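Local coordinates for UPF0311 protein RPA1785 (Rhodopseudomonas palustris, PDB 3C5O) that is of unknown function but folds into a closed antiparallel beta-barrel of the UPF0311 (DUF3237) family and packs against other copies of itself, at residues Q60-R63 and L67-L70; Y11-T16 and Q129-Y134; V96-K101 and P110-F115; G41-E46 and G50-F55; G138-A141 and R146-I149. All coordinates share one frame; numbering follows the deposited sequence.

In the fold
All five contacts belong to one eight-stranded antiparallel barrel. Interactions 1, 4 and 5 each pair the strands of a hairpin; interaction 2 sets a 3-10 segment against the first strand, and interaction 3 packs the helix on the turn leading into strand 114-122. Interactions 4, 2 and 5 follow round the wall: Thr14 N reaches Lys44 O (2.7 Å) and Ile15 O meets Ile149 N (2.7 Å), both probable hydrogen bonds. From interaction 5 the sheet continues to interaction 3, where Phe115 O and Ala140 N are 2.8 Å apart. Phe115 also packs on Leu70 of interaction 1. Interactions 1 and 4 share strand 48-62, yet their centres are 24 Å apart, on opposite sides of the chain's centre.

Interaction 1. Residues Q60-R63 and L67-L70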
# COMPACT_ATOMS: atom_id res chain seq x y z
N GLN B 60 9.64 -3.33 -9.44
CA GLN B 60 10.33 -4.37 -8.73
C GLN B 60 11.40 -3.78 -7.84
O GLN B 60 11.88 -2.68 -8.10
CB GLN B 60 10.92 -5.39 -9.73
CG GLN B 60 9.85 -6.08 -10.59
CD GLN B 60 10.41 -7.16 -11.51
OE1 GLN B 60 11.60 -7.20 -11.78
NE2 GLN B 60 9.53 -8.05 -11.98
N ILE B 61 11.73 -4.51 -6.78
CA ILE B 61 12.91 -4.28 -5.97
C ILE B 61 13.74 -5.56 -5.92
O ILE B 61 13.22 -6.62 -5.56
CB ILE B 61 12.58 -3.83 -4.54
CG1 ILE B 61 11.75 -2.54 -4.58
CG2 ILE B 61 13.88 -3.69 -3.72
CD1 ILE B 61 11.41 -1.95 -3.23
N ILE B 62 15.00 -5.46 -6.33
CA ILE B 62 15.94 -6.54 -6.17
C ILE B 62 16.67 -6.29 -4.85
O ILE B 62 17.33 -5.26 -4.69
CB ILE B 62 16.96 -6.59 -7.32
CG1 ILE B 62 16.28 -6.73 -8.69
CG2 ILE B 62 17.96 -7.73 -7.12
CD1 ILE B 62 17.26 -6.45 -9.84
N ARG B 63 16.52 -7.21 -3.90
CA ARG B 63 17.15 -7.14 -2.61
C ARG B 63 18.61 -7.55 -2.77
O ARG B 63 18.96 -8.17 -3.78
CB ARG B 63 16.46 -8.08 -1.63
CG ARG B 63 15.00 -7.77 -1.30
CD ARG B 63 14.51 -8.91 -0.38
NE ARG B 63 13.05 -8.96 -0.17
CZ ARG B 63 12.43 -9.84 0.62
NH1 ARG B 63 13.12 -10.76 1.29
NH2 ARG B 63 11.10 -9.80 0.75
N LEU B 67 16.78 -11.80 -4.31
CA LEU B 67 15.34 -11.93 -4.20
C LEU B 67 14.71 -10.75 -4.96
O LEU B 67 15.18 -9.62 -4.85
CB LEU B 67 14.94 -11.87 -2.72
CG LEU B 67 13.56 -12.16 -2.11
CD1 LEU B 67 12.43 -11.34 -2.70
CD2 LEU B 67 13.26 -13.63 -2.09
N ILE B 68 13.68 -11.03 -5.75
CA ILE B 68 12.94 -9.97 -6.43
C ILE B 68 11.53 -9.88 -5.88
O ILE B 68 10.82 -10.88 -5.87
CB ILE B 68 12.90 -10.17 -7.94
CG1 ILE B 68 14.33 -10.20 -8.49
CG2 ILE B 68 12.12 -9.04 -8.59
CD1 ILE B 68 14.40 -10.48 -9.98
N GLU B 69 11.18 -8.69 -5.39
CA GLU B 69 9.85 -8.33 -4.95
C GLU B 69 9.09 -7.80 -6.17
O GLU B 69 9.54 -6.85 -6.80
CB GLU B 69 9.92 -7.27 -3.84
CG GLU B 69 10.56 -7.77 -2.54
CD GLU B 69 10.72 -6.66 -1.48
OE1 GLU B 69 11.38 -6.90 -0.44
OE2 GLU B 69 10.18 -5.55 -1.67
N LEU B 70 7.98 -8.45 -6.53
CA LEU B 70 7.24 -8.04 -7.70
C LEU B 70 6.00 -7.28 -7.28
O LEU B 70 5.41 -7.56 -6.24
CB LEU B 70 6.79 -9.25 -8.52
CG LEU B 70 7.61 -10.53 -8.38
CD1 LEU B 70 6.66 -11.64 -8.72
CD2 LEU B 70 8.79 -10.51 -9.29
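Arg63 runs alongside Leu67 and crosses Glu69 beside the turn of the beta hairpin formed by barrel strands 48-62 and 68-78. Its backbone N donates to Leu67 O at 2.9 Å, and from there the side chain can be followed outward. CB lies 3.8 Å from the same Leu67 O. CG, beside the backbone N (chi1 -64°), is 3.8 Å from Glu69 OE1, and the extended chain carries CD to 3.7 Å from that oxygen. NE then donates to Glu69 OE1 at 2.7 Å, a salt bridge that uses its anti lone pair. NH2 adds a weak bond to the same OE1 at 3.1 Å; with guanidinium and carboxylate planes 86° apart, a single oxygen serves both nitrogens. NH1 lies 3.7 Å from Leu67 CG, a doubtful detail because Leu67 is modelled in two conformers. Arg63 also packs on Met132 of a second subunit. With an alanine here, the Glu69 carboxylate would probably be left without its charged mate. Between the strands, Ile61 and Glu69 form an antiparallel hydrogen-bonded pair. On the other face of the sheet Ile62 and Ile68 run side by side, their CG1 atoms 4.0 Å apart.

Interaction 2. Residues Y11-T16 and Q129-Y134; sequences YVFTIT and QWLMQY
Phe13 turns the edge of its ring to both Trp130 and Leu131. Its CE1 is the atom that touches: it lies 4.0 Å from Trp130 CH2 and 3.8 Å from Leu131 CD2, with both partners near the plane of the phenyl ring. The Phe13 and Trp130 side chains run antiparallel past one another, whereas the leucine comes in aslant. Phe13 holds CG between its backbone N and carbonyl carbon (chi1 53°), a rotation that turns the ring edge to the 3-10 segment. On that segment Leu131 CD2 also rests over one face of the indole, towards its rim, so leucine and tryptophan present a joint apolar surface to the strand. Val12 adds a looser touch, its CG1 4.2 Å from Trp130 CZ3. No hydrogen bond crosses between the two segments; the contact is wholly apolar. Trp130 and Leu131 pack further on Phe136 of strand 136-142, and the Met132 backbone O accepts a hydrogen bond from Arg63 NH1 of a second subunit. That two consecutive residues, Val12 and Phe13, both send their side chains towards the 3-10 segment reflects the strand's irregularity: they face Val151 together, in a classic beta bulge.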
# COMPACT_ATOMS: atom_id res chain seq x y z
N TYR B 11 -6.78 -24.81 -9.92
CA TYR B 11 -6.28 -24.03 -11.04
C TYR B 11 -7.45 -23.46 -11.80
O TYR B 11 -8.40 -24.19 -12.12
CB TYR B 11 -5.43 -24.90 -11.97
CG TYR B 11 -5.17 -24.25 -13.31
CD1 TYR B 11 -4.21 -23.25 -13.43
CD2 TYR B 11 -5.90 -24.62 -14.44
CE1 TYR B 11 -3.97 -22.63 -14.64
CE2 TYR B 11 -5.69 -24.00 -15.66
CZ TYR B 11 -4.72 -23.00 -15.75
OH TYR B 11 -4.49 -22.39 -16.96
N VAL B 12 -7.41 -22.16 -12.09
CA VAL B 12 -8.51 -21.54 -12.82
C VAL B 12 -8.10 -20.99 -14.19
O VAL B 12 -8.81 -21.18 -15.17
CB VAL B 12 -9.29 -20.46 -11.99
CG1 VAL B 12 -10.15 -21.11 -10.94
CG2 VAL B 12 -8.33 -19.44 -11.36
N PHE B 13 -6.98 -20.28 -14.28
CA PHE B 13 -6.59 -19.76 -15.60
C PHE B 13 -5.15 -19.33 -15.63
O PHE B 13 -4.53 -19.21 -14.58
CB PHE B 13 -7.51 -18.61 -16.08
CG PHE B 13 -7.68 -17.48 -15.09
CD1 PHE B 13 -8.81 -17.42 -14.27
CD2 PHE B 13 -6.73 -16.46 -15.00
CE1 PHE B 13 -8.96 -16.40 -13.36
CE2 PHE B 13 -6.89 -15.42 -14.09
CZ PHE B 13 -8.01 -15.39 -13.27
N THR B 14 -4.64 -19.11 -16.84
CA THR B 14 -3.28 -18.65 -17.04
C THR B 14 -3.25 -17.24 -17.67
O THR B 14 -3.98 -16.96 -18.64
CB THR B 14 -2.47 -19.66 -17.86
OG1 THR B 14 -2.47 -20.92 -17.18
CG2 THR B 14 -1.03 -19.21 -18.04
N ILE B 15 -2.44 -16.35 -17.06
CA ILE B 15 -2.12 -15.02 -17.61
C ILE B 15 -0.72 -15.06 -18.20
O ILE B 15 0.25 -15.39 -17.49
CB ILE B 15 -2.12 -13.90 -16.52
CG1 ILE B 15 -3.49 -13.78 -15.84
CG2 ILE B 15 -1.71 -12.55 -17.13
CD1 ILE B 15 -3.48 -12.81 -14.65
N THR B 16 -0.61 -14.74 -19.48
CA THR B 16 0.67 -14.63 -20.15
C THR B 16 0.91 -13.14 -20.40
O THR B 16 0.21 -12.54 -21.20
CB THR B 16 0.66 -15.40 -21.48
OG1 THR B 16 0.40 -16.78 -21.23
CG2 THR B 16 1.98 -15.27 -22.21
N GLN B 129 -17.51 -11.26 -11.29
CA GLN B 129 -17.66 -10.81 -9.92
C GLN B 129 -16.92 -11.73 -8.95
O GLN B 129 -16.33 -11.27 -7.98
CB GLN B 129 -19.17 -10.79 -9.57
CG GLN B 129 -19.70 -9.54 -8.89
CD GLN B 129 -19.46 -8.25 -9.67
OE1 GLN B 129 -18.34 -7.99 -10.11
NE2 GLN B 129 -20.52 -7.42 -9.82
N TRP B 130 -16.94 -13.03 -9.24
CA TRP B 130 -16.24 -14.02 -8.40
C TRP B 130 -14.75 -13.72 -8.24
O TRP B 130 -14.14 -14.18 -7.28
CB TRP B 130 -16.46 -15.45 -8.93
CG TRP B 130 -15.86 -15.73 -10.31
CD1 TRP B 130 -16.40 -15.36 -11.52
CD2 TRP B 130 -14.65 -16.44 -10.62
NE1 TRP B 130 -15.59 -15.79 -12.54
CE2 TRP B 130 -14.51 -16.45 -12.02
CE3 TRP B 130 -13.68 -17.08 -9.84
CZ2 TRP B 130 -13.44 -17.06 -12.67
CZ3 TRP B 130 -12.60 -17.69 -10.49
CH2 TRP B 130 -12.50 -17.68 -11.89
N LEU B 131 -14.15 -12.98 -9.18
CA LEU B 131 -12.72 -12.66 -9.13
C LEU B 131 -12.33 -11.82 -7.90
O LEU B 131 -11.17 -11.83 -7.48
CB LEU B 131 -12.25 -12.00 -10.43
CG LEU B 131 -12.27 -12.86 -11.70
CD1 LEU B 131 -11.68 -12.08 -12.86
CD2 LEU B 131 -11.50 -14.16 -11.53
N MSE B 132 -13.30 -11.13 -7.31
CA MSE B 132 -13.03 -10.35 -6.12
C MSE B 132 -13.61 -10.96 -4.87
O MSE B 132 -13.57 -10.33 -3.81
CB MSE B 132 -13.59 -8.94 -6.28
CG MSE B 132 -13.68 -8.54 -7.71
SE MSE B 132 -15.03 -7.22 -7.87
CE MSE B 132 -13.86 -5.72 -7.59
N GLN B 133 -14.12 -12.18 -4.97
CA GLN B 133 -14.70 -12.88 -3.83
C GLN B 133 -13.83 -14.02 -3.27
O GLN B 133 -14.22 -14.70 -2.31
CB GLN B 133 -16.08 -13.42 -4.21
CG GLN B 133 -17.06 -12.39 -4.75
CD GLN B 133 -18.42 -13.01 -5.12
OE1 GLN B 133 -18.64 -14.22 -4.98
NE2 GLN B 133 -19.32 -12.17 -5.60
N TYR B 134 -12.67 -14.24 -3.88
CA TYR B 134 -11.74 -15.30 -3.48
C TYR B 134 -10.32 -14.74 -3.41
O TYR B 134 -10.03 -13.72 -4.03
CB TYR B 134 -11.76 -16.46 -4.48
CG TYR B 134 -13.08 -17.22 -4.55
CD1 TYR B 134 -13.31 -18.33 -3.73
CD2 TYR B 134 -14.08 -16.83 -5.43
CE1 TYR B 134 -14.51 -19.04 -3.79
CE2 TYR B 134 -15.30 -17.52 -5.49
CZ TYR B 134 -15.51 -18.63 -4.67
OH TYR B 134 -16.70 -19.32 -4.73

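Interaction 3. Residues V96-K101 and P110-F115; sequences VELLRK and PKVIYF
Leu98 is the first residue of the helix to meet the 110-115 segment, and it touches two residues there. Its CB lies 3.8 Å from Ile113 CD1, while further out CD1 lies 3.8 Å from Val112 CG2. The Leu98 and Val112 side chains cross at about a right angle. CB itself faces Ile113; with CG anti to the carbonyl carbon (chi1 -60°), the branch goes on to place CD1 at the valine. Next in sequence, Leu99 sets out to one side of the contact, yet its CD2 swings back to 4.1 Å from Ile113 CD1. That one methyl group of Ile113 therefore meets both leucines. Leu99 also packs on Phe93 of strand 83-93, and Ile113 on Val108 in the intervening loop. At the following position Arg100 turns elsewhere and forms a salt bridge with Glu66 through NE. Across from the helix, Val112 closes a short 3-10 turn in which Ile113 N donates to Pro110 O at 3.1 Å. The apolar patch joins helix 96-103 to this turn just before strand 114-122, within the connection between strands 83-93 and 114-122, neighbours in the antiparallel barrel.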
# COMPACT_ATOMS: atom_id res chain seq x y z
N VAL B 96 21.47 -18.26 -6.80
CA VAL B 96 21.95 -17.01 -7.40
C VAL B 96 22.43 -17.10 -8.85
O VAL B 96 22.15 -16.20 -9.63
CB VAL B 96 23.02 -16.27 -6.55
CG1 VAL B 96 22.37 -15.41 -5.50
CG2 VAL B 96 24.05 -17.25 -5.93
N GLU B 97 23.14 -18.18 -9.20
CA GLU B 97 23.55 -18.44 -10.59
C GLU B 97 22.38 -18.39 -11.58
O GLU B 97 22.47 -17.82 -12.66
CB GLU B 97 24.23 -19.81 -10.71
CG GLU B 97 25.69 -19.88 -10.26
CD GLU B 97 26.19 -21.33 -10.12
OE1 GLU B 97 25.39 -22.27 -10.39
OE2 GLU B 97 27.38 -21.54 -9.75
N LEU B 98 21.28 -19.03 -11.19
CA LEU B 98 20.10 -19.11 -12.06
C LEU B 98 19.34 -17.78 -12.14
O LEU B 98 18.86 -17.38 -13.21
CB LEU B 98 19.20 -20.27 -11.63
CG LEU B 98 19.83 -21.68 -11.67
CD1 LEU B 98 18.99 -22.71 -10.91
CD2 LEU B 98 20.06 -22.14 -13.09
N LEU B 99 19.23 -17.09 -11.02
CA LEU B 99 18.67 -15.74 -11.04
C LEU B 99 19.46 -14.87 -12.02
O LEU B 99 18.88 -14.16 -12.84
CB LEU B 99 18.63 -15.11 -9.64
CG LEU B 99 17.90 -15.88 -8.53
CD1 LEU B 99 17.88 -15.09 -7.23
CD2 LEU B 99 16.49 -16.25 -8.96
N ARG B 100 20.79 -14.97 -11.95
CA ARG B 100 21.66 -14.26 -12.88
C ARG B 100 21.50 -14.68 -14.35
O ARG B 100 21.48 -13.81 -15.24
CB ARG B 100 23.12 -14.38 -12.43
CG ARG B 100 23.43 -13.52 -11.22
CD ARG B 100 24.66 -14.03 -10.49
NE ARG B 100 24.87 -13.33 -9.23
CZ ARG B 100 25.67 -13.76 -8.26
NH1 ARG B 100 26.33 -14.91 -8.40
NH2 ARG B 100 25.80 -13.05 -7.14
N LYS B 101 21.36 -15.98 -14.61
CA LYS B 101 20.96 -16.48 -15.93
C LYS B 101 19.70 -15.77 -16.43
O LYS B 101 19.65 -15.35 -17.58
CB LYS B 101 20.67 -17.99 -15.87
CG LYS B 101 21.55 -18.90 -16.72
CD LYS B 101 20.79 -20.22 -16.98
CE LYS B 101 21.39 -21.07 -18.10
NZ LYS B 101 22.27 -22.15 -17.56
N PRO B 110 11.50 -23.37 -15.28
CA PRO B 110 10.76 -22.70 -14.20
C PRO B 110 10.67 -23.49 -12.89
O PRO B 110 10.54 -22.89 -11.82
CB PRO B 110 9.36 -22.45 -14.80
CG PRO B 110 9.31 -23.21 -16.07
CD PRO B 110 10.67 -23.63 -16.47
N LYS B 111 10.73 -24.82 -12.97
CA LYS B 111 10.73 -25.69 -11.78
C LYS B 111 11.85 -25.43 -10.75
O LYS B 111 11.72 -25.83 -9.59
CB LYS B 111 10.79 -27.16 -12.21
CG LYS B 111 9.45 -27.78 -12.67
CD LYS B 111 9.60 -29.34 -12.83
CE LYS B 111 8.24 -30.02 -13.00
NZ LYS B 111 8.35 -31.53 -13.13
N VAL B 112 12.96 -24.82 -11.16
CA VAL B 112 14.08 -24.60 -10.22
C VAL B 112 14.06 -23.18 -9.67
O VAL B 112 14.88 -22.81 -8.82
CB VAL B 112 15.47 -24.93 -10.81
CG1 VAL B 112 15.62 -26.42 -11.03
CG2 VAL B 112 15.72 -24.16 -12.09
N ILE B 113 13.11 -22.39 -10.15
CA ILE B 113 12.92 -21.04 -9.68
C ILE B 113 11.63 -20.96 -8.88
O ILE B 113 10.58 -21.40 -9.34
CB ILE B 113 12.89 -20.02 -10.86
CG1 ILE B 113 14.22 -20.04 -11.64
CG2 ILE B 113 12.57 -18.61 -10.36
CD1 ILE B 113 15.47 -19.75 -10.84
N TYR B 114 11.74 -20.42 -7.66
CA TYR B 114 10.57 -20.15 -6.84
C TYR B 114 9.98 -18.85 -7.33
O TYR B 114 10.61 -17.80 -7.24
CB TYR B 114 10.95 -20.05 -5.35
CG TYR B 114 9.74 -19.89 -4.46
CD1 TYR B 114 9.03 -21.01 -4.00
CD2 TYR B 114 9.29 -18.62 -4.07
CE1 TYR B 114 7.92 -20.86 -3.17
CE2 TYR B 114 8.19 -18.46 -3.25
CZ TYR B 114 7.50 -19.58 -2.81
OH TYR B 114 6.41 -19.42 -2.00
N PHE B 115 8.77 -18.91 -7.87
CA PHE B 115 8.15 -17.73 -8.45
C PHE B 115 6.66 -17.74 -8.21
O PHE B 115 5.89 -18.31 -9.02
CB PHE B 115 8.53 -17.63 -9.94
CG PHE B 115 8.09 -16.36 -10.61
CD1 PHE B 115 8.30 -16.20 -11.98
CD2 PHE B 115 7.46 -15.35 -9.90
CE1 PHE B 115 7.89 -15.03 -12.64
CE2 PHE B 115 7.02 -14.16 -10.56
CZ PHE B 115 7.24 -14.00 -11.94

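Interaction 4. Residues G41-E46 and G50-F55; sequences GEVKGE and GQVLPF
Glu42 and Gln51 bring a carboxylate and an amide together side by side, their planes turned 76° apart. This encounter is doubtful in detail: Gln51 is modelled in two conformers, and in one of them NE2 comes within 2.2 Å of Glu42 OE2, too short for a hydrogen bond. The backbone is firmer ground. Val43 and Gly50 form an antiparallel hydrogen-bonded pair, with Val43 N donating to Gly50 O at 2.8 Å and Gly50 N returning a bond of the same length to Val43 O. Glu42 and Gln51 follow as the non-hydrogen-bonded pair, their CA atoms 4.4 Å apart. A water donates to Val52 O at 2.9 Å and accepts a weak hydrogen bond from Gly41 N.

On the other face of the sheet from the Glu42 and Gln51 side chains, Val43 and Val52 touch through their CG2 methyls, 4.2 Å apart. Val52 has CG1 anti to the backbone N (chi1 171°), which leaves CG2 to lie 3.7 Å from Gly41 C. A side chain on Gly41 would be pressed against this methyl, and the backbone angles there would also jam it against the preceding carbonyl. Gly50 likewise lets Val43 sit close over the strand. The two valines pack on Ile15 of strand 9-27, and Val43 also touches Phe76 of strand 68-78. One face polar, the other apolar, the pair is an antiparallel beta hairpin, strands 32-45 and 48-62, in the wall of a closed barrel.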
# COMPACT_ATOMS: atom_id res chain seq x y z
N GLY B 41 -0.46 -9.45 -23.91
CA GLY B 41 -0.59 -10.80 -23.41
C GLY B 41 -1.99 -11.35 -23.56
O GLY B 41 -2.84 -10.76 -24.25
N GLU B 42 -2.24 -12.48 -22.91
CA GLU B 42 -3.47 -13.23 -23.08
C GLU B 42 -3.87 -13.81 -21.75
O GLU B 42 -3.01 -14.10 -20.92
CB GLU B 42 -3.25 -14.39 -24.05
CG GLU B 42 -2.64 -14.01 -25.39
CD GLU B 42 -3.64 -14.18 -26.55
OE1 GLU B 42 -4.24 -15.29 -26.69
OE2 GLU B 42 -3.84 -13.21 -27.32
N VAL B 43 -5.16 -13.98 -21.55
CA VAL B 43 -5.68 -14.69 -20.39
C VAL B 43 -6.51 -15.86 -20.86
O VAL B 43 -7.35 -15.72 -21.76
CB VAL B 43 -6.52 -13.76 -19.52
CG1 VAL B 43 -7.13 -14.51 -18.38
CG2 VAL B 43 -5.63 -12.62 -18.99
N LYS B 44 -6.26 -17.04 -20.30
CA LYS B 44 -6.99 -18.22 -20.75
C LYS B 44 -7.17 -19.29 -19.68
O LYS B 44 -6.24 -19.64 -18.93
CB LYS B 44 -6.38 -18.82 -22.03
CG LYS B 44 -7.40 -19.62 -22.82
CD LYS B 44 -6.82 -20.27 -24.06
CE LYS B 44 -7.76 -21.37 -24.58
NZ LYS B 44 -7.28 -22.00 -25.85
N GLY B 45 -8.39 -19.79 -19.64
CA GLY B 45 -8.81 -20.87 -18.76
C GLY B 45 -10.19 -21.26 -19.24
O GLY B 45 -10.59 -20.85 -20.33
N GLU B 46 -10.90 -22.07 -18.45
CA GLU B 46 -12.30 -22.43 -18.76
C GLU B 46 -13.19 -21.25 -18.45
O GLU B 46 -13.19 -20.74 -17.33
CB GLU B 46 -12.78 -23.61 -17.91
CG GLU B 46 -12.12 -24.93 -18.17
CD GLU B 46 -12.99 -26.09 -17.69
OE1 GLU B 46 -14.15 -25.83 -17.27
OE2 GLU B 46 -12.52 -27.25 -17.74
N GLY B 50 -9.16 -13.68 -22.48
CA GLY B 50 -8.92 -12.26 -22.48
C GLY B 50 -7.63 -11.85 -23.13
O GLY B 50 -6.80 -12.67 -23.47
N GLN B 51 -7.48 -10.55 -23.31
CA GLN B 51 -6.28 -9.99 -23.89
C GLN B 51 -5.75 -9.02 -22.84
O GLN B 51 -6.52 -8.22 -22.29
CB GLN B 51 -6.68 -9.25 -25.18
CG GLN B 51 -5.75 -9.40 -26.39
CD GLN B 51 -5.52 -10.85 -26.84
OE1 GLN B 51 -6.40 -11.71 -26.76
NE2 GLN B 51 -4.31 -11.11 -27.31
N VAL B 52 -4.46 -9.11 -22.51
CA VAL B 52 -3.83 -8.18 -21.56
C VAL B 52 -3.69 -6.89 -22.33
O VAL B 52 -3.26 -6.91 -23.50
CB VAL B 52 -2.45 -8.66 -21.03
CG1 VAL B 52 -1.75 -7.53 -20.22
CG2 VAL B 52 -2.59 -9.91 -20.18
N LEU B 53 -4.08 -5.78 -21.71
CA LEU B 53 -4.06 -4.48 -22.37
C LEU B 53 -2.64 -3.91 -22.46
O LEU B 53 -1.80 -4.23 -21.61
CB LEU B 53 -5.06 -3.52 -21.71
CG LEU B 53 -6.54 -3.95 -21.77
CD1 LEU B 53 -7.41 -2.95 -20.98
CD2 LEU B 53 -7.09 -4.10 -23.20
N PRO B 54 -2.35 -3.13 -23.52
CA PRO B 54 -1.01 -2.64 -23.82
C PRO B 54 -0.47 -1.56 -22.88
O PRO B 54 0.04 -0.54 -23.36
CB PRO B 54 -1.15 -2.09 -25.24
CG PRO B 54 -2.57 -1.70 -25.36
CD PRO B 54 -3.32 -2.73 -24.58
N PHE B 55 -0.56 -1.76 -21.57
CA PHE B 55 -0.04 -0.76 -20.64
C PHE B 55 0.15 -1.37 -19.25
O PHE B 55 -0.30 -2.49 -19.00
CB PHE B 55 -0.94 0.50 -20.57
CG PHE B 55 -2.34 0.22 -20.12
CD1 PHE B 55 -2.62 -0.02 -18.76
CD2 PHE B 55 -3.40 0.16 -21.04
CE1 PHE B 55 -3.93 -0.30 -18.34
CE2 PHE B 55 -4.71 -0.11 -20.63
CZ PHE B 55 -4.98 -0.34 -19.28
O HOH W 1 -2.45 -7.80 -26.19

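Interaction 5. Residues G138-A141 and R146-I149; sequences GSAA and RVVI
Ala140 and Ile149 face each other as a non-hydrogen-bonded pair in the antiparallel hairpin of strands 136-142 and 146-154, the last two of the barrel. Their CA atoms are only 4.1 Å apart, and Ala140 CB meets Ile149 CD1 at 3.9 Å. The other branch of the isoleucine, CG2, reaches Gly138 CA at 3.7 Å; a CB on that glycine would clash with the methyl. Ile149 holds a strained first torsion (chi1 -24°), away from the usual staggered positions, with one branch directed to each of these small residues. Next along, Ala141 and Val148 form the hydrogen-bonded pair. Val148 N donates to Ala141 O at 3.0 Å, while the reverse bond from Ala141 N to Val148 O is bent and weak. Val148 O has a further neighbour in Ala140 CA, 3.1 Å away in a CA-H...O contact. Outside this shell, Phe115 of strand 114-122 packs on Ala140 and Val147, and Ile15 of strand 9-27 packs on Ile149, so the hairpin is flanked by a neighbouring strand on each side. Ala141 O is shared too: besides the Val148 N-H it receives the CA-H of Val147, with Val147 CA 3.3 Å from that oxygen.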
# COMPACT_ATOMS: atom_id res chain seq x y z
N GLY B 138 -0.68 -17.17 -7.60
CA GLY B 138 -0.08 -17.43 -8.91
C GLY B 138 1.24 -18.17 -8.82
O GLY B 138 2.08 -17.82 -8.00
N SER B 139 1.43 -19.18 -9.66
CA SER B 139 2.74 -19.82 -9.79
C SER B 139 3.21 -19.44 -11.18
O SER B 139 2.49 -19.70 -12.17
CB SER B 139 2.63 -21.33 -9.64
OG SER B 139 3.90 -21.96 -9.74
N ALA B 140 4.37 -18.79 -11.28
CA ALA B 140 4.75 -18.15 -12.54
C ALA B 140 6.06 -18.65 -13.15
O ALA B 140 6.77 -19.46 -12.55
CB ALA B 140 4.72 -16.62 -12.40
N ALA B 141 6.35 -18.21 -14.38
CA ALA B 141 7.57 -18.58 -15.07
C ALA B 141 8.12 -17.38 -15.84
O ALA B 141 7.36 -16.71 -16.54
CB ALA B 141 7.31 -19.74 -16.00
N ARG B 146 8.43 -12.73 -21.90
CA ARG B 146 7.12 -12.87 -21.28
C ARG B 146 7.21 -13.48 -19.89
O ARG B 146 8.25 -14.01 -19.51
CB ARG B 146 6.19 -13.73 -22.15
CG ARG B 146 6.52 -15.21 -22.14
CD ARG B 146 5.92 -15.94 -23.33
NE ARG B 146 6.02 -17.40 -23.19
CZ ARG B 146 7.12 -18.12 -23.46
NH1 ARG B 146 7.09 -19.43 -23.30
NH2 ARG B 146 8.24 -17.54 -23.87
N VAL B 147 6.11 -13.37 -19.15
CA VAL B 147 5.89 -14.02 -17.86
C VAL B 147 4.55 -14.77 -17.93
O VAL B 147 3.56 -14.23 -18.41
CB VAL B 147 5.87 -12.97 -16.71
CG1 VAL B 147 5.41 -13.62 -15.42
CG2 VAL B 147 7.28 -12.32 -16.53
N VAL B 148 4.55 -16.04 -17.49
CA VAL B 148 3.40 -16.94 -17.55
C VAL B 148 2.96 -17.28 -16.13
O VAL B 148 3.67 -17.98 -15.42
CB VAL B 148 3.75 -18.25 -18.27
CG1 VAL B 148 2.55 -19.22 -18.31
CG2 VAL B 148 4.24 -17.98 -19.68
N ILE B 149 1.78 -16.80 -15.73
CA ILE B 149 1.30 -16.98 -14.36
C ILE B 149 0.14 -17.94 -14.43
O ILE B 149 -0.88 -17.64 -15.04
CB ILE B 149 0.64 -15.70 -13.74
CG1 ILE B 149 1.11 -14.35 -14.38
CG2 ILE B 149 0.58 -15.79 -12.19
CD1 ILE B 149 2.41 -13.87 -14.01